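Local coordinates for [Ribosomal protein bS18]-alanine N-acetyltransferase (Escherichia coli O157:H7, PDB 5ISV) that probably transfers the acetyl group of acetyl-CoA to the N-terminal alanine of ribosomal protein bS18, as a member of the GNAT acetyltransferase family, at residues H17-Q20 with R21-F25; P26-E29 with K30-A33; I89-L92 with E93-G96; A106-A109 with A110-A113. All coordinates share one frame; numbering follows the deposited sequence.

Interaction 1 (H17-Q20 with R21-F25); sequences HIEQ and RAHAF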
ATOM      1  N   HIS A  17      -4.802   9.370  12.547  1.00 24.38           N
ATOM      2  CA  HIS A  17      -3.801  10.100  13.318  1.00 25.45           C
ATOM      3  C   HIS A  17      -2.390   9.971  12.670  1.00 23.17           C
ATOM      4  O   HIS A  17      -1.665  10.947  12.540  1.00 24.45           O
ATOM      5  CB  HIS A  17      -3.857   9.585  14.791  1.00 27.00           C
ATOM      6  CG  HIS A  17      -2.852  10.208  15.727  1.00 29.70           C
ATOM      7  ND1 HIS A  17      -2.981  11.486  16.223  1.00 31.50           N
ATOM      8  CD2 HIS A  17      -1.695   9.722  16.241  1.00 34.68           C
ATOM      9  CE1 HIS A  17      -1.976  11.745  17.042  1.00 33.14           C
ATOM     10  NE2 HIS A  17      -1.169  10.697  17.055  1.00 33.55           N
ATOM     11  N   ILE A  18      -2.038   8.772  12.226  1.00 22.55           N
ATOM     12  CA  ILE A  18      -0.783   8.564  11.476  1.00 21.98           C
ATOM     13  C   ILE A  18      -0.752   9.366  10.169  1.00 23.49           C
ATOM     14  O   ILE A  18       0.212  10.038   9.857  1.00 23.83           O
ATOM     15  CB  ILE A  18      -0.547   7.062  11.228  1.00 21.32           C
ATOM     16  CG1 ILE A  18      -0.246   6.366  12.572  1.00 21.97           C
ATOM     17  CG2 ILE A  18       0.587   6.824  10.243  1.00 20.80           C
ATOM     18  CD1 ILE A  18      -0.119   4.876  12.524  1.00 22.63           C
ATOM     19  N   GLU A  19      -1.851   9.288   9.445  1.00 22.04           N
ATOM     20  CA  GLU A  19      -1.952  10.002   8.175  1.00 23.10           C
ATOM     21  C   GLU A  19      -1.685  11.538   8.331  1.00 23.92           C
ATOM     22  O   GLU A  19      -0.958  12.118   7.501  1.00 25.92           O
ATOM     23  CB  GLU A  19      -3.329   9.717   7.601  1.00 22.89           C
ATOM     24  CG  GLU A  19      -3.635  10.428   6.287  1.00 23.48           C
ATOM     25  CD  GLU A  19      -3.024   9.755   5.079  1.00 25.87           C
ATOM     26  OE1 GLU A  19      -2.489   8.652   5.199  1.00 25.47           O
ATOM     27  OE2 GLU A  19      -3.074  10.346   3.978  1.00 31.83           O
ATOM     28  N   GLN A  20      -2.216  12.164   9.395  1.00 27.46           N
ATOM     29  CA  GLN A  20      -1.951  13.594   9.684  1.00 26.49           C
ATOM     30  C   GLN A  20      -0.505  13.938   9.963  1.00 27.82           C
ATOM     31  O   GLN A  20      -0.025  15.032   9.662  1.00 29.00           O
ATOM     32  CB  GLN A  20      -2.756  14.056  10.914  1.00 26.89           C
ATOM     33  CG  GLN A  20      -4.241  13.889  10.830  1.00 28.50           C
ATOM     34  CD  GLN A  20      -4.804  14.159   9.452  1.00 30.29           C
ATOM     35  OE1 GLN A  20      -4.697  15.274   8.912  1.00 32.58           O
ATOM     36  NE2 GLN A  20      -5.359  13.115   8.846  1.00 32.84           N
ATOM     37  N   ARG A  21       0.177  13.000  10.587  1.00 26.07           N
ATOM     38  CA  ARG A  21       1.547  13.183  10.969  1.00 27.98           C
ATOM     39  C   ARG A  21       2.461  12.864   9.802  1.00 27.92           C
ATOM     40  O   ARG A  21       3.486  13.509   9.655  1.00 31.48           O
ATOM     41  CB  ARG A  21       1.819  12.292  12.192  1.00 27.64           C
ATOM     42  CG  ARG A  21       1.098  12.762  13.458  1.00 27.11           C
ATOM     43  CD  ARG A  21       1.094  11.699  14.560  1.00 27.39           C
ATOM     44  NE  ARG A  21       2.417  11.151  14.762  1.00 27.34           N
ATOM     45  CZ  ARG A  21       3.402  11.741  15.434  1.00 28.62           C
ATOM     46  NH1 ARG A  21       3.237  12.940  15.975  1.00 31.01           N
ATOM     47  NH2 ARG A  21       4.575  11.113  15.517  1.00 31.75           N
ATOM     48  N   ALA A  22       2.076  11.881   8.975  1.00 24.61           N
ATOM     49  CA  ALA A  22       2.942  11.344   7.918  1.00 23.35           C
ATOM     50  C   ALA A  22       2.833  11.992   6.535  1.00 24.71           C
ATOM     51  O   ALA A  22       3.813  12.120   5.810  1.00 27.04           O
ATOM     52  CB  ALA A  22       2.700   9.854   7.790  1.00 23.14           C
ATOM     53  N   HIS A  23       1.635  12.404   6.194  1.00 24.00           N
ATOM     54  CA  HIS A  23       1.387  12.894   4.814  1.00 23.92           C
ATOM     55  C   HIS A  23       1.025  14.372   4.747  1.00 27.65           C
ATOM     56  O   HIS A  23       0.175  14.813   5.510  1.00 30.43           O
ATOM     57  CB  HIS A  23       0.271  12.048   4.204  1.00 23.60           C
ATOM     58  CG  HIS A  23       0.692  10.665   3.835  1.00 22.21           C
ATOM     59  ND1 HIS A  23      -0.200   9.680   3.456  1.00 21.82           N
ATOM     60  CD2 HIS A  23       1.927  10.125   3.661  1.00 22.53           C
ATOM     61  CE1 HIS A  23       0.459   8.580   3.143  1.00 20.51           C
ATOM     62  NE2 HIS A  23       1.751   8.827   3.258  1.00 21.44           N
ATOM     63  N   ALA A  24       1.659  15.119   3.831  1.00 26.50           N
ATOM     64  CA  ALA A  24       1.328  16.531   3.561  1.00 29.16           C
ATOM     65  C   ALA A  24      -0.017  16.773   2.879  1.00 29.47           C
ATOM     66  O   ALA A  24      -0.559  17.875   2.987  1.00 31.03           O
ATOM     67  CB  ALA A  24       2.421  17.189   2.750  1.00 30.94           C
ATOM     68  N   PHE A  25      -0.528  15.754   2.174  1.00 28.80           N
ATOM     69  CA  PHE A  25      -1.792  15.815   1.437  1.00 29.40           C
ATOM     70  C   PHE A  25      -2.617  14.690   2.041  1.00 27.96           C
ATOM     71  O   PHE A  25      -2.888  13.683   1.392  1.00 26.18           O
ATOM     72  CB  PHE A  25      -1.579  15.635  -0.094  1.00 28.30           C
ATOM     73  CG  PHE A  25      -0.702  16.682  -0.704  1.00 31.19           C
ATOM     74  CD1 PHE A  25       0.680  16.566  -0.645  1.00 31.39           C
ATOM     75  CD2 PHE A  25      -1.264  17.777  -1.380  1.00 32.40           C
ATOM     76  CE1 PHE A  25       1.478  17.558  -1.154  1.00 35.61           C
ATOM     77  CE2 PHE A  25      -0.460  18.752  -1.935  1.00 37.43           C
ATOM     78  CZ  PHE A  25       0.916  18.639  -1.823  1.00 39.66           C
TER
HETATM   79  O   HOH W   1      -3.118  10.908   1.164  1.00 33.68           O
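Ile18 O receives Ala22 N at 2.8 Å and Glu19 O receives His23 N at 2.9 Å, two i to i+4 bonds that carry helix 12-22 to its C-terminal end. The preceding turn is slacker: Arg21 N makes only weak bonds, to His17 O and Ile18 O. His23 (phi/psi -115°/133°) is the first residue to leave helical geometry, and there the chain turns off into a loop. In the GNAT fold this helix packs on the central sheet; Ile18, Ala22 and His23 rest on Ala70 of strand 63-71, a predicted acetyl-CoA-binding residue.

The side chain of Glu19 follows its backbone to the same partner. A bend at chi2 (80°) brings the carboxylate back, and His23 ND1 donates to Glu19 OE2 at 3.0 Å. The oxygen lies in the imidazole plane, but the N-H meets it from above the carboxylate plane. OE2 also accepts from Trp27 N and from a water that bridges to Phe25 O, while OE1 takes Asn68 ND2, so this buried carboxylate is well satisfied. On the outer surface, Arg21 CD lies over one face of the His17 ring, 3.9 Å from its centroid, with the guanidinium continuing to a salt bridge with Asp72.

Interaction 2 (P26-E29 with K30-A33); sequences PWSE and KTFA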
ATOM      1  N   PRO A  26      -2.997  14.843   3.322  1.00 27.44           N
ATOM      2  CA  PRO A  26      -3.601  13.728   3.984  1.00 28.16           C
ATOM      3  C   PRO A  26      -5.011  13.447   3.526  1.00 29.25           C
ATOM      4  O   PRO A  26      -5.755  14.349   3.136  1.00 31.34           O
ATOM      5  CB  PRO A  26      -3.634  14.163   5.437  1.00 28.15           C
ATOM      6  CG  PRO A  26      -3.766  15.631   5.367  1.00 28.39           C
ATOM      7  CD  PRO A  26      -2.891  16.007   4.201  1.00 27.19           C
ATOM      8  N   TRP A  27      -5.340  12.171   3.596  1.00 28.50           N
ATOM      9  CA  TRP A  27      -6.694  11.709   3.530  1.00 27.36           C
ATOM     10  C   TRP A  27      -7.601  12.349   4.603  1.00 30.90           C
ATOM     11  O   TRP A  27      -7.171  12.599   5.711  1.00 32.08           O
ATOM     12  CB  TRP A  27      -6.717  10.162   3.689  1.00 27.69           C
ATOM     13  CG  TRP A  27      -6.644   9.398   2.405  1.00 26.05           C
ATOM     14  CD1 TRP A  27      -6.343   9.890   1.157  1.00 28.19           C
ATOM     15  CD2 TRP A  27      -6.883   8.007   2.232  1.00 22.82           C
ATOM     16  NE1 TRP A  27      -6.416   8.887   0.218  1.00 27.05           N
ATOM     17  CE2 TRP A  27      -6.744   7.722   0.848  1.00 22.84           C
ATOM     18  CE3 TRP A  27      -7.242   6.985   3.096  1.00 22.67           C
ATOM     19  CZ2 TRP A  27      -6.903   6.451   0.345  1.00 20.68           C
ATOM     20  CZ3 TRP A  27      -7.379   5.745   2.630  1.00 20.55           C
ATOM     21  CH2 TRP A  27      -7.259   5.476   1.233  1.00 19.26           C
ATOM     22  N   SER A  28      -8.852  12.619   4.225  1.00 28.75           N
ATOM     23  CA  SER A  28      -9.913  12.993   5.174  1.00 29.02           C
ATOM     24  C   SER A  28     -10.505  11.777   5.860  1.00 25.53           C
ATOM     25  O   SER A  28     -10.317  10.656   5.402  1.00 25.57           O
ATOM     26  CB  SER A  28     -11.026  13.719   4.463  1.00 27.78           C
ATOM     27  OG  SER A  28     -11.794  12.790   3.708  1.00 29.49           O
ATOM     28  N   GLU A  29     -11.230  12.006   6.962  1.00 25.18           N
ATOM     29  CA  GLU A  29     -11.816  10.908   7.718  1.00 25.94           C
ATOM     30  C   GLU A  29     -12.825  10.164   6.881  1.00 23.13           C
ATOM     31  O   GLU A  29     -12.899   8.933   6.954  1.00 24.58           O
ATOM     32  CB  GLU A  29     -12.537  11.399   8.993  1.00 29.26           C
ATOM     33  CG  GLU A  29     -11.672  11.585  10.190  1.00 34.76           C
ATOM     34  CD  GLU A  29     -12.447  12.085  11.415  1.00 42.54           C
ATOM     35  OE1 GLU A  29     -13.715  12.060  11.457  1.00 46.65           O
ATOM     36  OE2 GLU A  29     -11.769  12.498  12.370  1.00 48.86           O
ATOM     37  N   LYS A  30     -13.577  10.906   6.047  1.00 25.45           N
ATOM     38  CA  LYS A  30     -14.552  10.317   5.140  1.00 29.43           C
ATOM     39  C   LYS A  30     -13.885   9.442   4.085  1.00 24.26           C
ATOM     40  O   LYS A  30     -14.432   8.381   3.733  1.00 28.23           O
ATOM     41  CB  LYS A  30     -15.383  11.415   4.478  1.00 36.29           C
ATOM     42  CG  LYS A  30     -16.506  11.946   5.349  1.00 43.42           C
ATOM     43  CD  LYS A  30     -17.693  12.435   4.505  1.00 49.78           C
ATOM     44  CE  LYS A  30     -17.327  13.582   3.561  1.00 57.12           C
ATOM     45  NZ  LYS A  30     -18.202  13.671   2.348  1.00 69.28           N
ATOM     46  N   THR A  31     -12.712   9.832   3.600  1.00 26.04           N
ATOM     47  CA  THR A  31     -11.964   8.954   2.669  1.00 27.24           C
ATOM     48  C   THR A  31     -11.563   7.644   3.326  1.00 22.90           C
ATOM     49  O   THR A  31     -11.716   6.571   2.751  1.00 22.48           O
ATOM     50  CB  THR A  31     -10.680   9.599   2.090  1.00 28.12           C
ATOM     51  OG1 THR A  31     -11.041  10.771   1.371  1.00 31.33           O
ATOM     52  CG2 THR A  31     -10.011   8.676   1.087  1.00 28.39           C
ATOM     53  N   PHE A  32     -11.049   7.729   4.570  1.00 22.24           N
ATOM     54  CA  PHE A  32     -10.755   6.481   5.278  1.00 21.83           C
ATOM     55  C   PHE A  32     -11.946   5.575   5.453  1.00 23.56           C
ATOM     56  O   PHE A  32     -11.856   4.386   5.224  1.00 25.48           O
ATOM     57  CB  PHE A  32     -10.161   6.719   6.674  1.00 22.97           C
ATOM     58  CG  PHE A  32      -8.640   6.835   6.724  1.00 21.56           C
ATOM     59  CD1 PHE A  32      -7.809   5.739   6.643  1.00 24.63           C
ATOM     60  CD2 PHE A  32      -8.079   8.084   6.831  1.00 25.36           C
ATOM     61  CE1 PHE A  32      -6.425   5.876   6.726  1.00 22.24           C
ATOM     62  CE2 PHE A  32      -6.707   8.242   6.940  1.00 22.46           C
ATOM     63  CZ  PHE A  32      -5.886   7.125   6.834  1.00 23.14           C
ATOM     64  N   ALA A  33     -13.058   6.130   5.918  1.00 26.79           N
ATOM     65  CA  ALA A  33     -14.312   5.368   6.026  1.00 29.61           C
ATOM     66  C   ALA A  33     -14.813   4.756   4.703  1.00 29.00           C
ATOM     67  O   ALA A  33     -15.525   3.742   4.683  1.00 35.21           O
ATOM     68  CB  ALA A  33     -15.399   6.273   6.570  1.00 30.84           C
TER
HETATM   69  O   HOH W   2      -8.875  12.350   1.030  1.00 32.90           O
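Thr31 CG2 sits squarely over one face of the Trp27 indole, 3.4 Å from the centroid of the five-membered ring and 14° off its normal, a close CH-pi contact. Phe32 meets the same indole differently. Trp27 directs the CE3 edge of its six-membered ring at the middle of the Phe32 face, giving an edge-to-face pair with centroids 5.1 Å apart and planes at 83°. Two successive helical residues thus hold the indole, one over its face and the other at its edge.

The backbone of the first turn sets these positions. Phe32 N donates to Ser28 O at 3.1 Å, and Ala33 N donates to Glu29 O at 3.0 Å. Within Thr31, CG2 stands anti to the backbone N; this lays the methyl over the indole face and puts OG1 on the Ser28 side. A water 2.7 Å from Thr31 OG1 also accepts from Ser28 N.

Further out, Phe32 makes another edge-to-face pair with Phe54, and the indole also lies against Phe67 and Asn68 of strand 63-71. At the start of helix 29-34, Ser28 is a classical serine N-cap: with OG held between the backbone N and the carbonyl carbon (chi1 74°), the hydroxyl turns back over the helix end, and Ser28 OG accepts from Thr31 N at 3.1 Å.

Interaction 3 (I89-L92 with E93-G96); sequences IDEL and EKRG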
ATOM      1  N   ILE A  89       1.982  -8.670   0.421  1.00 20.26           N
ATOM      2  CA  ILE A  89       2.367  -9.448  -0.755  1.00 20.30           C
ATOM      3  C   ILE A  89       2.213 -10.949  -0.497  1.00 21.39           C
ATOM      4  O   ILE A  89       1.630 -11.682  -1.312  1.00 23.97           O
ATOM      5  CB  ILE A  89       3.753  -9.078  -1.269  1.00 21.43           C
ATOM      6  CG1 ILE A  89       3.771  -7.611  -1.771  1.00 22.36           C
ATOM      7  CG2 ILE A  89       4.253 -10.094  -2.313  1.00 24.05           C
ATOM      8  CD1 ILE A  89       5.115  -6.940  -1.957  1.00 22.21           C
ATOM      9  N   ASP A  90       2.735 -11.411   0.655  1.00 22.33           N
ATOM     10  CA  ASP A  90       2.586 -12.799   1.017  1.00 24.00           C
ATOM     11  C   ASP A  90       1.119 -13.274   1.119  1.00 22.96           C
ATOM     12  O   ASP A  90       0.760 -14.352   0.624  1.00 25.29           O
ATOM     13  CB  ASP A  90       3.354 -13.134   2.316  1.00 27.87           C
ATOM     14  CG  ASP A  90       3.682 -14.588   2.393  1.00 35.90           C
ATOM     15  OD1 ASP A  90       4.359 -15.075   1.458  1.00 41.92           O
ATOM     16  OD2 ASP A  90       3.237 -15.253   3.346  1.00 46.81           O
ATOM     17  N   GLU A  91       0.286 -12.469   1.771  0.50 22.81           N
ATOM     18  CA  GLU A  91      -1.119 -12.796   1.901  0.50 23.72           C
ATOM     19  C   GLU A  91      -1.805 -12.813   0.527  0.50 21.92           C
ATOM     20  O   GLU A  91      -2.561 -13.733   0.222  0.50 23.91           O
ATOM     21  CB  GLU A  91      -1.830 -11.797   2.793  0.50 25.62           C
ATOM     22  CG  GLU A  91      -3.258 -12.213   3.062  0.50 29.78           C
ATOM     23  CD  GLU A  91      -3.388 -13.653   3.534  0.50 32.06           C
ATOM     24  OE1 GLU A  91      -2.697 -14.054   4.508  0.50 37.12           O
ATOM     25  OE2 GLU A  91      -4.211 -14.378   2.940  0.50 33.26           O
ATOM     26  N   LEU A  92      -1.509 -11.825  -0.308  1.00 21.32           N
ATOM     27  CA  LEU A  92      -2.048 -11.832  -1.672  1.00 20.16           C
ATOM     28  C   LEU A  92      -1.618 -13.056  -2.479  1.00 21.66           C
ATOM     29  O   LEU A  92      -2.443 -13.674  -3.145  1.00 23.53           O
ATOM     30  CB  LEU A  92      -1.689 -10.558  -2.387  1.00 21.64           C
ATOM     31  CG  LEU A  92      -2.207  -9.238  -1.865  1.00 19.90           C
ATOM     32  CD1 LEU A  92      -1.513  -8.094  -2.550  1.00 18.86           C
ATOM     33  CD2 LEU A  92      -3.719  -9.100  -1.955  1.00 19.79           C
ATOM     34  N   GLU A  93      -0.355 -13.471  -2.329  1.00 22.81           N
ATOM     35  CA  GLU A  93       0.143 -14.654  -3.001  1.00 24.32           C
ATOM     36  C   GLU A  93      -0.613 -15.903  -2.522  1.00 22.91           C
ATOM     37  O   GLU A  93      -1.003 -16.755  -3.307  1.00 26.51           O
ATOM     38  CB  GLU A  93       1.665 -14.784  -2.802  1.00 26.29           C
ATOM     39  CG  GLU A  93       2.358 -15.718  -3.785  1.00 31.88           C
ATOM     40  CD  GLU A  93       2.327 -17.175  -3.399  1.00 34.23           C
ATOM     41  OE1 GLU A  93       1.896 -17.517  -2.273  1.00 33.06           O
ATOM     42  OE2 GLU A  93       2.735 -17.998  -4.225  1.00 38.46           O
ATOM     43  N   LYS A  94      -0.813 -16.034  -1.201  1.00 23.19           N
ATOM     44  CA  LYS A  94      -1.600 -17.158  -0.685  1.00 27.57           C
ATOM     45  C   LYS A  94      -3.003 -17.264  -1.286  1.00 27.74           C
ATOM     46  O   LYS A  94      -3.537 -18.354  -1.450  1.00 31.23           O
ATOM     47  CB  LYS A  94      -1.701 -17.085   0.855  1.00 27.83           C
ATOM     48  CG  LYS A  94      -0.396 -17.454   1.549  1.00 32.28           C
ATOM     49  CD  LYS A  94      -0.517 -17.605   3.063  1.00 38.01           C
ATOM     50  CE  LYS A  94       0.063 -16.421   3.804  1.00 42.75           C
ATOM     51  NZ  LYS A  94      -0.021 -16.624   5.279  1.00 49.40           N
ATOM     52  N   ARG A  95      -3.585 -16.110  -1.602  1.00 27.62           N
ATOM     53  CA  ARG A  95      -4.937 -16.005  -2.166  1.00 26.31           C
ATOM     54  C   ARG A  95      -4.972 -16.124  -3.691  1.00 25.88           C
ATOM     55  O   ARG A  95      -6.056 -16.064  -4.295  1.00 30.05           O
ATOM     56  CB  ARG A  95      -5.564 -14.678  -1.735  1.00 26.35           C
ATOM     57  CG  ARG A  95      -5.945 -14.633  -0.272  1.00 28.05           C
ATOM     58  CD  ARG A  95      -6.232 -13.206   0.173  1.00 30.54           C
ATOM     59  NE  ARG A  95      -6.521 -13.198   1.614  1.00 31.22           N
ATOM     60  CZ  ARG A  95      -7.634 -12.759   2.181  1.00 33.38           C
ATOM     61  NH1 ARG A  95      -8.629 -12.234   1.459  1.00 40.29           N
ATOM     62  NH2 ARG A  95      -7.758 -12.861   3.502  1.00 39.81           N
ATOM     63  N   GLY A  96      -3.809 -16.283  -4.319  1.00 25.63           N
ATOM     64  CA  GLY A  96      -3.742 -16.451  -5.764  1.00 25.04           C
ATOM     65  C   GLY A  96      -3.901 -15.159  -6.532  1.00 26.02           C
ATOM     66  O   GLY A  96      -4.123 -15.181  -7.738  1.00 28.68           O
TER
HETATM   67  O   HOH W   3       2.477 -16.750   0.156  1.00 44.49           O
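Glu91 reaches two basic residues of the following turn, Lys94 and Arg95, and its salt bridge to Arg95 is the shorter. Arg95 NE donates to Glu91 OE2 at 2.9 Å and 164°. The oxygen lies in the guanidinium plane at its edge, whereas the N-H comes to the anti side of the carboxylate, tilted out of the carboxylate plane, and the two planes stand 88° apart. Torsions on both residues allow this: Glu91 bends at chi2, while the Arg95 chain runs extended from CG to NE. Glu91 is deposited in two conformers, and this geometry belongs to one of them.

Lys94 approaches the other oxygen. Its NZ lies 3.8 Å from Glu91 OE1, a long salt bridge. Lys94 NZ is also 4.0 Å from Asp90 OD2, opposite charges near each other but beyond a salt bridge, so the ammonium has two acidic groups nearby without a short bond to either.

Glu93 lies on another side of the helix. Its CB packs over Ile89 O, and its carboxylate reaches a water that also lies close to Asp90 O. Beneath this charged surface Leu92 turns inward onto Leu100 of strand 99-105 and onto Leu41.

Helix 80-94, the connecting helix of the beta-alpha-beta unit between strands 63-71 and 99-105, closes here in a Schellman motif, with positive phi at Gly96 (78°) and two bonds back into the last turn, one of them Gly96 N to Glu93 O at 3.0 Å.

Interaction 4 (A106-A109 with A110-A113); sequences ASNA and AAIA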
ATOM      1  N   ALA A 106       6.129  11.141  -8.357  1.00 20.13           N
ATOM      2  CA  ALA A 106       7.427  10.963  -9.021  1.00 20.42           C
ATOM      3  C   ALA A 106       8.629  11.472  -8.203  1.00 21.84           C
ATOM      4  O   ALA A 106       9.747  11.007  -8.389  1.00 25.18           O
ATOM      5  CB  ALA A 106       7.397  11.647 -10.365  1.00 22.74           C
ATOM      6  N   SER A 107       8.392  12.453  -7.327  1.00 22.05           N
ATOM      7  CA  SER A 107       9.486  13.027  -6.537  1.00 22.52           C
ATOM      8  C   SER A 107       9.921  12.122  -5.390  1.00 23.59           C
ATOM      9  O   SER A 107      10.961  12.392  -4.783  1.00 25.50           O
ATOM     10  CB  SER A 107       9.090  14.370  -5.956  1.00 24.51           C
ATOM     11  OG  SER A 107       7.936  14.253  -5.146  1.00 27.15           O
ATOM     12  N   ASN A 108       9.160  11.072  -5.086  1.00 21.67           N
ATOM     13  CA  ASN A 108       9.527  10.172  -3.994  1.00 20.92           C
ATOM     14  C   ASN A 108      10.471   9.094  -4.512  1.00 21.37           C
ATOM     15  O   ASN A 108      10.127   7.906  -4.601  1.00 21.47           O
ATOM     16  CB  ASN A 108       8.296   9.581  -3.306  1.00 20.69           C
ATOM     17  CG  ASN A 108       8.609   9.002  -1.945  1.00 21.35           C
ATOM     18  OD1 ASN A 108       9.764   8.629  -1.632  1.00 21.92           O
ATOM     19  ND2 ASN A 108       7.593   8.942  -1.113  1.00 24.19           N
ATOM     20  N   ALA A 109      11.702   9.523  -4.790  1.00 22.71           N
ATOM     21  CA  ALA A 109      12.722   8.633  -5.341  1.00 25.92           C
ATOM     22  C   ALA A 109      13.056   7.458  -4.408  1.00 25.68           C
ATOM     23  O   ALA A 109      13.261   6.335  -4.869  1.00 25.56           O
ATOM     24  CB  ALA A 109      13.968   9.425  -5.663  1.00 28.69           C
ATOM     25  N   ALA A 110      13.074   7.734  -3.098  1.00 23.49           N
ATOM     26  CA  ALA A 110      13.347   6.705  -2.098  1.00 25.37           C
ATOM     27  C   ALA A 110      12.274   5.590  -2.056  1.00 24.39           C
ATOM     28  O   ALA A 110      12.625   4.411  -1.987  1.00 26.68           O
ATOM     29  CB  ALA A 110      13.517   7.374  -0.734  1.00 27.42           C
ATOM     30  N   ALA A 111      10.984   5.954  -2.073  1.00 22.93           N
ATOM     31  CA  ALA A 111       9.934   4.964  -2.083  1.00 23.46           C
ATOM     32  C   ALA A 111       9.982   4.184  -3.405  1.00 23.24           C
ATOM     33  O   ALA A 111       9.858   2.984  -3.391  1.00 22.52           O
ATOM     34  CB  ALA A 111       8.546   5.570  -1.863  1.00 22.90           C
ATOM     35  N   ILE A 112      10.218   4.872  -4.528  1.00 21.81           N
ATOM     36  CA  ILE A 112      10.308   4.185  -5.849  1.00 22.89           C
ATOM     37  C   ILE A 112      11.424   3.117  -5.832  1.00 23.37           C
ATOM     38  O   ILE A 112      11.225   1.976  -6.233  1.00 25.05           O
ATOM     39  CB  ILE A 112      10.442   5.212  -7.033  1.00 23.05           C
ATOM     40  CG1 ILE A 112       9.165   6.045  -7.137  1.00 23.16           C
ATOM     41  CG2 ILE A 112      10.833   4.513  -8.345  1.00 24.69           C
ATOM     42  CD1 ILE A 112       9.290   7.288  -8.000  1.00 25.80           C
ATOM     43  N   ALA A 113      12.598   3.495  -5.343  1.00 26.09           N
ATOM     44  CA  ALA A 113      13.734   2.584  -5.227  1.00 26.46           C
ATOM     45  C   ALA A 113      13.365   1.342  -4.372  1.00 26.62           C
ATOM     46  O   ALA A 113      13.625   0.212  -4.764  1.00 25.69           O
ATOM     47  CB  ALA A 113      14.887   3.345  -4.621  1.00 27.08           C
TER
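Ala106 O touches Ile112 CD1 at 3.8 Å, where the loop leaving strand 99-105 folds against the first turn of helix 109-117; the junction is an asparagine N-cap within the GNAT fold. Ala106 is also tied to the sheet by backbone hydrogen bonds with Asp138 and by side-chain contact with Ile140. Ser107 turns outward, its OG bonded to Glu137 OE2.

Asn108, a predicted acetyl-CoA-binding residue, is the centre of an inverse gamma turn, with Ala109 N weakly bonded to Ser107 O at 3.0 Å. It grips the helix start twice. Asn108 O accepts Ile112 N at 3.0 Å, nearly straight at 166°, while the side chain supplies the cap. With CG anti to the backbone N (chi1 -163°), Asn108 OD1 swings over the end of the helix and takes Ala111 N at 3.0 Å, the N-H coming from above the amide plane. Ile112 CG1 packs beside Asn108 O, so the carbonyl is flanked by aliphatic carbon as well as bonded.

Ala109 opens the helix, and its O accepts Ala113 N in the next i to i+4 bond. Around the cap, the methyl of Ala111 is tucked against the amide, Ala111 CB lying 3.4 Å from Asn108 CG.

Interactions 1 and 2 follow each other in the chain and touch: the join is Glu19 OE2 to Trp27 N, 2.9 Å, a probable hydrogen bond between the end of helix 12-22 and the run into helix 29-34. Interaction 4 is separate, its nearest atoms about 7 Å from interaction 1, but both border the predicted acetyl-CoA site. The His23 side chain is about 4 Å from that of Ala70 and about 7 Å from that of Asn108. The Trp27 side chain is about 9 Å from that of Glu103, the predicted proton acceptor. Interaction 3 lies across the chain's centre from interactions 1 and 2, its centre about 28 Å from that of interaction 1.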